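Local coordinates for calcium homeostasis modulator protein 5 (Homo sapiens, PDB 7D60) that assembles as eleven copies into a cone-shaped, large-pore membrane channel whose gating and ion conductance are likely regulated by membrane lipids, at residues A[115-125]-A[176-187]; A[40-48]-A[152-160]. One frame throughout, in Å; residues are numbered along the deposited sequence.

Contact 1 of 2, residues A[115-125]-A[176-187]; sequences LSVALLNGTFY and QAQSQILGWCLI. With PA8 (1,2-dioctanoyl-sn-glycero-3-phosphate), chain P.
Gln176 lies across from Gly122, its CG near the glycine carbonyl oxygen, and its bent chain carries the amide toward the phosphate of the lipid. NE2 remains 4.0 Å from O2 of PA8, a long approach, while Asn121 faces the glycerol end; Arg32 completes this pocket. Gln178 lays its CB and amide beside the hydroxyl end of Tyr125, crossing the ring obliquely. Ser179 is small enough to sit under that ring, with its CA over one face. Its OG, set between the backbone N and carbonyl carbon (chi1 88°), donates to Leu119 O at 3.0 Å, replacing a helical partner: Thr123 N has gone instead to Asn121 O in the inverse gamma turn centred on Gly122. Glycine suits the centre of that turn, since with no side chain its CA can lie close to Ser179 OG. Gln180 reaches Leu120 O through NE2 at 3.0 Å, almost straight (178°) and in its own amide plane, while its OE1 accepts a hydrogen bond from Tyr50 OH of a neighbouring subunit. Two carbonyls at the broken end of helix 109-120 are gripped by side chains of S4. The axes of helix 115-120 in S3 and helix 176-187 in S4 run antiparallel at 156° and approach to 7.8 Å, with Leu120 a knob among Gln180, Gly183, Trp184 and Ile187. Leu182 brings CD1 to Tyr125 CE1. Gly183, lacking a side chain, lets Leu119 CB within 3.9 Å of its CA. Trp184 offers a ring face to Leu120 CD2, a CH-pi contact 4.0 Å from the five-membered centroid; Phe54 of the neighbouring subunit meets it edge-to-face. Leu186 sets CD2 3.8 Å from Leu115 CB. Ile187 CG1 packs 3.7 Å from CB of Ser116, whose hydroxyl bonds to Val112 O.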
loop_
_atom_site.group_PDB
_atom_site.type_symbol
_atom_site.label_atom_id
_atom_site.label_comp_id
_atom_site.label_asym_id
_atom_site.label_seq_id
_atom_site.Cartn_x
_atom_site.Cartn_y
_atom_site.Cartn_z
ATOM N N LEU A 115 -44.941 11.134 3.511
ATOM C CA LEU A 115 -46.174 10.414 3.235
ATOM C C LEU A 115 -46.159 9.701 1.894
ATOM O O LEU A 115 -46.930 8.762 1.700
ATOM C CB LEU A 115 -47.350 11.378 3.274
ATOM C CG LEU A 115 -48.064 11.536 4.602
ATOM C CD1 LEU A 115 -48.911 12.780 4.577
ATOM C CD2 LEU A 115 -48.920 10.320 4.852
ATOM N N SER A 116 -45.311 10.125 0.966
ATOM C CA SER A 116 -45.231 9.502 -0.343
ATOM C C SER A 116 -44.320 8.288 -0.350
ATOM O O SER A 116 -44.645 7.282 -0.980
ATOM C CB SER A 116 -44.743 10.519 -1.365
ATOM O OG SER A 116 -45.667 11.577 -1.494
ATOM N N VAL A 117 -43.179 8.364 0.329
ATOM C CA VAL A 117 -42.288 7.216 0.422
ATOM C C VAL A 117 -42.887 6.146 1.326
ATOM O O VAL A 117 -42.689 4.948 1.099
ATOM C CB VAL A 117 -40.900 7.687 0.900
ATOM C CG1 VAL A 117 -39.907 6.545 0.988
ATOM C CG2 VAL A 117 -40.368 8.737 -0.041
ATOM N N ALA A 118 -43.663 6.547 2.332
ATOM C CA ALA A 118 -44.306 5.572 3.202
ATOM C C ALA A 118 -45.468 4.873 2.512
ATOM O O ALA A 118 -45.793 3.735 2.859
ATOM C CB ALA A 118 -44.782 6.246 4.484
ATOM N N LEU A 119 -46.106 5.524 1.544
ATOM C CA LEU A 119 -47.185 4.897 0.796
ATOM C C LEU A 119 -46.697 4.109 -0.411
ATOM O O LEU A 119 -47.417 3.229 -0.884
ATOM C CB LEU A 119 -48.193 5.947 0.336
ATOM C CG LEU A 119 -49.243 6.404 1.340
ATOM C CD1 LEU A 119 -50.011 7.568 0.778
ATOM C CD2 LEU A 119 -50.183 5.289 1.696
ATOM N N LEU A 120 -45.503 4.399 -0.922
ATOM C CA LEU A 120 -44.925 3.601 -1.993
ATOM C C LEU A 120 -44.263 2.332 -1.483
ATOM O O LEU A 120 -43.925 1.461 -2.286
ATOM C CB LEU A 120 -43.898 4.417 -2.779
ATOM C CG LEU A 120 -44.387 5.476 -3.766
ATOM C CD1 LEU A 120 -43.224 5.992 -4.578
ATOM C CD2 LEU A 120 -45.464 4.936 -4.666
ATOM N N ASN A 121 -44.053 2.220 -0.179
ATOM C CA ASN A 121 -43.568 1.013 0.479
ATOM C C ASN A 121 -44.737 0.577 1.355
ATOM O O ASN A 121 -44.844 0.982 2.514
ATOM C CB ASN A 121 -42.295 1.303 1.276
ATOM C CG ASN A 121 -41.906 0.173 2.203
ATOM O OD1 ASN A 121 -41.229 -0.769 1.802
ATOM N ND2 ASN A 121 -42.325 0.269 3.456
ATOM N N GLY A 122 -45.628 -0.233 0.793
ATOM C CA GLY A 122 -46.965 -0.358 1.339
ATOM C C GLY A 122 -47.162 -1.207 2.577
ATOM O O GLY A 122 -48.111 -1.990 2.635
ATOM N N THR A 123 -46.313 -1.043 3.588
ATOM C CA THR A 123 -46.462 -1.818 4.811
ATOM C C THR A 123 -47.317 -1.122 5.857
ATOM O O THR A 123 -48.001 -1.801 6.627
ATOM C CB THR A 123 -45.096 -2.133 5.415
ATOM O OG1 THR A 123 -44.459 -0.918 5.813
ATOM C CG2 THR A 123 -44.223 -2.824 4.400
ATOM N N PHE A 124 -47.310 0.211 5.906
ATOM C CA PHE A 124 -48.113 0.907 6.903
ATOM C C PHE A 124 -49.584 0.933 6.523
ATOM O O PHE A 124 -50.445 0.943 7.403
ATOM C CB PHE A 124 -47.623 2.343 7.109
ATOM C CG PHE A 124 -46.182 2.461 7.525
ATOM C CD1 PHE A 124 -45.446 3.569 7.158
ATOM C CD2 PHE A 124 -45.570 1.491 8.287
ATOM C CE1 PHE A 124 -44.128 3.697 7.529
ATOM C CE2 PHE A 124 -44.246 1.615 8.654
ATOM C CZ PHE A 124 -43.529 2.720 8.276
ATOM N N TYR A 125 -49.890 0.952 5.227
ATOM C CA TYR A 125 -51.278 0.955 4.783
ATOM C C TYR A 125 -51.893 -0.430 4.865
ATOM O O TYR A 125 -53.099 -0.551 5.093
ATOM C CB TYR A 125 -51.358 1.494 3.353
ATOM C CG TYR A 125 -52.735 1.530 2.715
ATOM C CD1 TYR A 125 -53.553 2.636 2.856
ATOM C CD2 TYR A 125 -53.198 0.471 1.934
ATOM C CE1 TYR A 125 -54.796 2.678 2.269
ATOM C CE2 TYR A 125 -54.433 0.507 1.347
ATOM C CZ TYR A 125 -55.227 1.612 1.516
ATOM O OH TYR A 125 -56.462 1.648 0.926
ATOM N N GLN A 176 -51.299 -4.035 -1.021
ATOM C CA GLN A 176 -50.011 -3.426 -1.309
ATOM C C GLN A 176 -50.023 -2.648 -2.616
ATOM O O GLN A 176 -49.145 -1.811 -2.835
ATOM C CB GLN A 176 -48.944 -4.519 -1.341
ATOM C CG GLN A 176 -47.508 -4.079 -1.152
ATOM C CD GLN A 176 -46.718 -4.110 -2.442
ATOM O OE1 GLN A 176 -47.126 -4.735 -3.418
ATOM N NE2 GLN A 176 -45.565 -3.456 -2.443
ATOM N N ALA A 177 -51.001 -2.897 -3.483
ATOM C CA ALA A 177 -51.150 -2.163 -4.727
ATOM C C ALA A 177 -52.124 -1.003 -4.623
ATOM O O ALA A 177 -52.045 -0.080 -5.434
ATOM C CB ALA A 177 -51.611 -3.101 -5.846
ATOM N N GLN A 178 -53.042 -1.032 -3.663
ATOM C CA GLN A 178 -53.904 0.116 -3.425
ATOM C C GLN A 178 -53.150 1.266 -2.780
ATOM O O GLN A 178 -53.534 2.424 -2.951
ATOM C CB GLN A 178 -55.077 -0.280 -2.537
ATOM C CG GLN A 178 -56.333 -0.639 -3.273
ATOM C CD GLN A 178 -57.393 -1.191 -2.350
ATOM O OE1 GLN A 178 -57.228 -1.191 -1.135
ATOM N NE2 GLN A 178 -58.489 -1.666 -2.922
ATOM N N SER A 179 -52.091 0.969 -2.031
ATOM C CA SER A 179 -51.314 2.014 -1.386
ATOM C C SER A 179 -50.346 2.672 -2.352
ATOM O O SER A 179 -50.060 3.864 -2.227
ATOM C CB SER A 179 -50.547 1.445 -0.203
ATOM O OG SER A 179 -49.290 0.956 -0.604
ATOM N N GLN A 180 -49.819 1.911 -3.309
ATOM C CA GLN A 180 -48.887 2.475 -4.270
ATOM C C GLN A 180 -49.582 3.339 -5.310
ATOM O O GLN A 180 -48.929 4.172 -5.936
ATOM C CB GLN A 180 -48.101 1.359 -4.941
ATOM C CG GLN A 180 -47.103 0.720 -4.023
ATOM C CD GLN A 180 -46.288 -0.340 -4.701
ATOM O OE1 GLN A 180 -46.796 -1.094 -5.518
ATOM N NE2 GLN A 180 -45.013 -0.404 -4.368
ATOM N N ILE A 181 -50.886 3.165 -5.504
ATOM C CA ILE A 181 -51.631 4.060 -6.376
ATOM C C ILE A 181 -51.886 5.386 -5.670
ATOM O O ILE A 181 -51.777 6.458 -6.275
ATOM C CB ILE A 181 -52.929 3.370 -6.837
ATOM C CG1 ILE A 181 -52.602 2.262 -7.833
ATOM C CG2 ILE A 181 -53.899 4.340 -7.469
ATOM C CD1 ILE A 181 -53.758 1.354 -8.121
ATOM N N LEU A 182 -52.180 5.341 -4.370
ATOM C CA LEU A 182 -52.315 6.560 -3.580
ATOM C C LEU A 182 -50.989 7.274 -3.376
ATOM O O LEU A 182 -50.983 8.483 -3.150
ATOM C CB LEU A 182 -52.922 6.248 -2.217
ATOM C CG LEU A 182 -54.383 5.823 -2.174
ATOM C CD1 LEU A 182 -54.723 5.335 -0.784
ATOM C CD2 LEU A 182 -55.274 6.974 -2.569
ATOM N N GLY A 183 -49.872 6.555 -3.431
ATOM C CA GLY A 183 -48.581 7.202 -3.325
ATOM C C GLY A 183 -48.213 7.993 -4.559
ATOM O O GLY A 183 -47.459 8.961 -4.471
ATOM N N TRP A 184 -48.731 7.599 -5.722
ATOM C CA TRP A 184 -48.501 8.355 -6.944
ATOM C C TRP A 184 -49.524 9.458 -7.147
ATOM O O TRP A 184 -49.229 10.428 -7.845
ATOM C CB TRP A 184 -48.504 7.433 -8.164
ATOM C CG TRP A 184 -47.264 6.621 -8.326
ATOM C CD1 TRP A 184 -47.169 5.269 -8.268
ATOM C CD2 TRP A 184 -45.941 7.103 -8.583
ATOM N NE1 TRP A 184 -45.874 4.875 -8.461
ATOM C CE2 TRP A 184 -45.099 5.983 -8.660
ATOM C CE3 TRP A 184 -45.387 8.374 -8.756
ATOM C CZ2 TRP A 184 -43.736 6.093 -8.896
ATOM C CZ3 TRP A 184 -44.037 8.478 -8.989
ATOM C CH2 TRP A 184 -43.225 7.348 -9.056
ATOM N N CYS A 185 -50.713 9.335 -6.565
ATOM C CA CYS A 185 -51.691 10.410 -6.644
ATOM C C CYS A 185 -51.335 11.574 -5.736
ATOM O O CYS A 185 -51.853 12.674 -5.929
ATOM C CB CYS A 185 -53.083 9.897 -6.285
ATOM S SG CYS A 185 -53.958 9.089 -7.636
ATOM N N LEU A 186 -50.478 11.350 -4.747
ATOM C CA LEU A 186 -50.011 12.408 -3.868
ATOM C C LEU A 186 -48.789 13.115 -4.435
ATOM O O LEU A 186 -48.657 14.328 -4.275
ATOM C CB LEU A 186 -49.701 11.834 -2.486
ATOM C CG LEU A 186 -49.289 12.805 -1.383
ATOM C CD1 LEU A 186 -50.466 13.647 -0.951
ATOM C CD2 LEU A 186 -48.721 12.045 -0.214
ATOM N N ILE A 187 -47.895 12.381 -5.099
ATOM C CA ILE A 187 -46.746 13.002 -5.748
ATOM C C ILE A 187 -47.195 13.846 -6.936
ATOM O O ILE A 187 -46.675 14.942 -7.168
ATOM C CB ILE A 187 -45.732 11.921 -6.163
ATOM C CG1 ILE A 187 -45.150 11.246 -4.934
ATOM C CG2 ILE A 187 -44.584 12.497 -6.951
ATOM C CD1 ILE A 187 -44.353 10.004 -5.243
HETATM O O1 PA8 P . -40.080 -4.902 -1.960
HETATM O O2 PA8 P . -41.758 -3.189 -1.361
HETATM P P1 PA8 P . -40.427 -3.800 -0.991
HETATM O O3 PA8 P . -40.508 -4.376 0.401
HETATM O O4 PA8 P . -39.262 -2.636 -1.045
HETATM C C1 PA8 P . -39.674 -1.302 -1.132
HETATM C C2 PA8 P . -38.466 -0.406 -1.408
HETATM C C3 PA8 P . -38.958 1.035 -1.539
HETATM O O5 PA8 P . -38.328 1.676 -2.617
HETATM C C4 PA8 P . -38.633 3.042 -2.723
HETATM O O6 PA8 P . -39.413 3.540 -1.983
HETATM C C5 PA8 P . -37.974 3.914 -3.788
HETATM C C6 PA8 P . -38.785 5.184 -4.035
HETATM C C7 PA8 P . -37.938 6.345 -4.547
HETATM O O7 PA8 P . -37.561 -0.497 -0.342
HETATM C C12 PA8 P . -36.366 -1.193 -0.584
HETATM O O8 PA8 P . -36.378 -2.370 -0.721
HETATM C C13 PA8 P . -35.037 -0.442 -0.635
HETATM C C14 PA8 P . -34.765 0.194 -1.995
HETATM C C15 PA8 P . -34.726 1.719 -1.921
HETATM C C16 PA8 P . -34.075 2.334 -3.157
HETATM C C17 PA8 P . -32.555 2.426 -3.046
HETATM C C18 PA8 P . -32.070 3.872 -2.988
#

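Contact 2 of 2, residues A[40-48]-A[152-160]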
loop_
_atom_site.group_PDB
_atom_site.type_symbol
_atom_site.label_atom_id
_atom_site.label_comp_id
_atom_site.label_asym_id
_atom_site.label_seq_id
_atom_site.Cartn_x
_atom_site.Cartn_y
_atom_site.Cartn_z
ATOM N N LYS A 40 -43.588 -3.970 13.209
ATOM C CA LYS A 40 -44.115 -5.321 13.079
ATOM C C LYS A 40 -45.573 -5.297 13.503
ATOM O O LYS A 40 -45.889 -5.036 14.666
ATOM C CB LYS A 40 -43.291 -6.337 13.881
ATOM C CG LYS A 40 -42.870 -5.913 15.273
ATOM C CD LYS A 40 -41.936 -6.938 15.880
ATOM C CE LYS A 40 -40.574 -6.892 15.209
ATOM N NZ LYS A 40 -39.860 -5.614 15.481
ATOM N N CYS A 41 -46.444 -5.538 12.554
ATOM C CA CYS A 41 -47.879 -5.367 12.693
ATOM C C CYS A 41 -48.450 -6.428 13.629
ATOM O O CYS A 41 -48.129 -7.609 13.494
ATOM C CB CYS A 41 -48.544 -5.459 11.315
ATOM S SG CYS A 41 -50.324 -5.131 11.188
ATOM N N PRO A 42 -49.280 -6.043 14.587
ATOM C CA PRO A 42 -50.021 -7.026 15.372
ATOM C C PRO A 42 -51.189 -7.545 14.541
ATOM O O PRO A 42 -51.396 -7.166 13.394
ATOM C CB PRO A 42 -50.493 -6.220 16.578
ATOM C CG PRO A 42 -50.680 -4.868 16.045
ATOM C CD PRO A 42 -49.662 -4.673 14.956
ATOM N N CYS A 43 -51.970 -8.425 15.133
ATOM C CA CYS A 43 -53.103 -8.972 14.410
ATOM C C CYS A 43 -54.331 -8.929 15.291
ATOM O O CYS A 43 -55.073 -9.897 15.446
ATOM C CB CYS A 43 -52.741 -10.354 13.892
ATOM S SG CYS A 43 -51.899 -10.248 12.288
ATOM N N SER A 44 -54.544 -7.763 15.878
ATOM C CA SER A 44 -55.520 -7.511 16.919
ATOM C C SER A 44 -56.530 -6.488 16.421
ATOM O O SER A 44 -56.564 -6.141 15.242
ATOM C CB SER A 44 -54.818 -7.021 18.184
ATOM O OG SER A 44 -53.800 -7.919 18.584
ATOM N N THR A 45 -57.359 -6.000 17.339
ATOM C CA THR A 45 -58.262 -4.900 17.036
ATOM C C THR A 45 -57.569 -3.546 17.043
ATOM O O THR A 45 -58.208 -2.543 16.715
ATOM C CB THR A 45 -59.419 -4.874 18.033
ATOM O OG1 THR A 45 -58.900 -4.915 19.366
ATOM C CG2 THR A 45 -60.331 -6.065 17.816
ATOM N N GLU A 46 -56.290 -3.489 17.411
ATOM C CA GLU A 46 -55.508 -2.261 17.382
ATOM C C GLU A 46 -54.666 -2.148 16.118
ATOM O O GLU A 46 -53.572 -1.585 16.154
ATOM C CB GLU A 46 -54.615 -2.170 18.617
ATOM C CG GLU A 46 -53.832 -3.442 18.906
ATOM C CD GLU A 46 -52.924 -3.318 20.119
ATOM O OE1 GLU A 46 -53.337 -3.730 21.224
ATOM O OE2 GLU A 46 -51.791 -2.814 19.965
ATOM N N ASN A 47 -55.150 -2.690 15.001
ATOM C CA ASN A 47 -54.434 -2.555 13.739
ATOM C C ASN A 47 -54.592 -1.165 13.153
ATOM O O ASN A 47 -53.659 -0.645 12.534
ATOM C CB ASN A 47 -54.928 -3.586 12.728
ATOM C CG ASN A 47 -54.012 -4.760 12.615
ATOM O OD1 ASN A 47 -52.897 -4.726 13.109
ATOM N ND2 ASN A 47 -54.454 -5.793 11.927
ATOM N N MET A 48 -55.770 -0.567 13.322
ATOM C CA MET A 48 -56.049 0.728 12.717
ATOM C C MET A 48 -55.228 1.832 13.365
ATOM O O MET A 48 -54.668 2.674 12.668
ATOM C CB MET A 48 -57.539 1.036 12.815
ATOM C CG MET A 48 -57.954 2.343 12.182
ATOM S SD MET A 48 -57.688 2.396 10.404
ATOM C CE MET A 48 -59.320 1.972 9.810
ATOM N N GLU A 152 -61.836 -12.325 9.531
ATOM C CA GLU A 152 -60.432 -12.592 9.813
ATOM C C GLU A 152 -59.511 -11.871 8.837
ATOM O O GLU A 152 -58.442 -12.382 8.498
ATOM C CB GLU A 152 -60.158 -14.092 9.794
ATOM C CG GLU A 152 -61.204 -14.914 10.522
ATOM C CD GLU A 152 -60.953 -16.406 10.427
ATOM O OE1 GLU A 152 -59.999 -16.809 9.730
ATOM O OE2 GLU A 152 -61.712 -17.175 11.052
ATOM N N LEU A 153 -59.911 -10.684 8.375
ATOM C CA LEU A 153 -59.046 -9.922 7.482
ATOM C C LEU A 153 -57.856 -9.336 8.227
ATOM O O LEU A 153 -56.754 -9.268 7.672
ATOM C CB LEU A 153 -59.840 -8.815 6.788
ATOM C CG LEU A 153 -59.071 -7.909 5.817
ATOM C CD1 LEU A 153 -58.361 -8.717 4.751
ATOM C CD2 LEU A 153 -59.975 -6.885 5.185
ATOM N N HIS A 154 -58.032 -8.972 9.499
ATOM C CA HIS A 154 -56.965 -8.331 10.258
ATOM C C HIS A 154 -55.843 -9.278 10.654
ATOM O O HIS A 154 -54.894 -8.829 11.298
ATOM C CB HIS A 154 -57.533 -7.661 11.507
ATOM C CG HIS A 154 -58.262 -8.592 12.422
ATOM N ND1 HIS A 154 -59.637 -8.677 12.453
ATOM C CD2 HIS A 154 -57.812 -9.463 13.354
ATOM C CE1 HIS A 154 -60.000 -9.567 13.356
ATOM N NE2 HIS A 154 -58.912 -10.059 13.917
ATOM N N LYS A 155 -55.912 -10.555 10.290
ATOM C CA LYS A 155 -54.839 -11.498 10.541
ATOM C C LYS A 155 -54.028 -11.817 9.298
ATOM O O LYS A 155 -53.138 -12.663 9.364
ATOM C CB LYS A 155 -55.402 -12.792 11.131
ATOM C CG LYS A 155 -55.606 -12.744 12.626
ATOM C CD LYS A 155 -56.028 -14.089 13.161
ATOM C CE LYS A 155 -57.534 -14.206 13.187
ATOM N NZ LYS A 155 -58.150 -13.059 13.897
ATOM N N VAL A 156 -54.295 -11.148 8.175
ATOM C CA VAL A 156 -53.666 -11.516 6.912
ATOM C C VAL A 156 -52.196 -11.107 6.859
ATOM O O VAL A 156 -51.433 -11.660 6.060
ATOM C CB VAL A 156 -54.480 -10.915 5.746
ATOM C CG1 VAL A 156 -54.186 -9.436 5.557
ATOM C CG2 VAL A 156 -54.261 -11.688 4.458
ATOM N N SER A 157 -51.760 -10.182 7.714
ATOM C CA SER A 157 -50.366 -9.754 7.693
ATOM C C SER A 157 -49.466 -10.754 8.402
ATOM O O SER A 157 -48.414 -11.137 7.878
ATOM C CB SER A 157 -50.232 -8.372 8.331
ATOM O OG SER A 157 -50.786 -7.370 7.501
ATOM N N CYS A 158 -49.870 -11.202 9.592
ATOM C CA CYS A 158 -49.074 -12.115 10.404
ATOM C C CYS A 158 -49.069 -13.543 9.876
ATOM O O CYS A 158 -48.334 -14.376 10.416
ATOM C CB CYS A 158 -49.590 -12.140 11.849
ATOM S SG CYS A 158 -49.923 -10.542 12.634
ATOM N N GLY A 159 -49.852 -13.849 8.847
ATOM C CA GLY A 159 -50.146 -15.229 8.533
ATOM C C GLY A 159 -51.117 -15.779 9.561
ATOM O O GLY A 159 -51.830 -15.029 10.237
ATOM N N LYS A 160 -51.118 -17.109 9.691
ATOM C CA LYS A 160 -51.919 -17.851 10.673
ATOM C C LYS A 160 -53.412 -17.549 10.521
ATOM O O LYS A 160 -54.079 -17.069 11.439
ATOM C CB LYS A 160 -51.442 -17.581 12.109
ATOM C CG LYS A 160 -49.934 -17.638 12.304
ATOM C CD LYS A 160 -49.488 -16.687 13.401
ATOM C CE LYS A 160 -49.982 -17.141 14.765
ATOM N NZ LYS A 160 -49.470 -16.272 15.866
#
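Cys43 and Cys158 join their sulfurs in a disulfide, SG to SG 2.0 Å, with a right-handed twist (chi3 112°). This is one of the extracellular cross-links of the CALHM fold: it ties the short S1-S2 connection, through its Cys-Pro-Cys sequence, to the long loop between S3 and S4. Cys41, the other cysteine of that sequence, is bonded to Cys127 of helix 123-130, so two bridges leave one short piece of chain. Cys43 has the most surface buried, for besides its covalent mate it is flanked by His154 and Lys155. The CG of Lys155, in the aliphatic part of its chain, lies 3.9 Å from Cys43 CB. His154 touches Cys43 twice. A chi1 of 58° folds the imidazole back over its own backbone, turning its CD2 edge to Cys43 O at 3.5 Å, near the ring plane; the backbone O of His154 meanwhile receives a CA-H...O contact from Cys43 CA at 3.6 Å. Cutting His154 back to an alanine would probably leave the Cys43 carbonyl without the ring edge beside it and open a gap against Ser44. Asn47, at the start of helix 47-68, crosses His154 at about a right angle, its amide plane 71° from the ring, and brings ND2 to 3.6 Å from His154 CB.

The four segments alternate along the chain: 40-48, 115-125, 152-160, then 176-187. The centres of contacts 1 and 2 lie about 19 Å apart and their nearest atoms about 6 Å, without touching. Contact 1 pairs S3 with S4 inside the transmembrane bundle; contact 2 joins extracellular connections beyond it. Helix 123-130 bridges them: it begins within contact 1, and farther along Cys127 bonds to Cys41 while Glu126 accepts from Ser157. The loop of contact 2 then leads into helix 168-203, on which Val156 packs. Both contacts also border other subunits, where Gln176 meets Lys40 of an adjacent copy, so the paired S3-S4 helices and disulfide-tied loops meet at the channel's subunit interfaces.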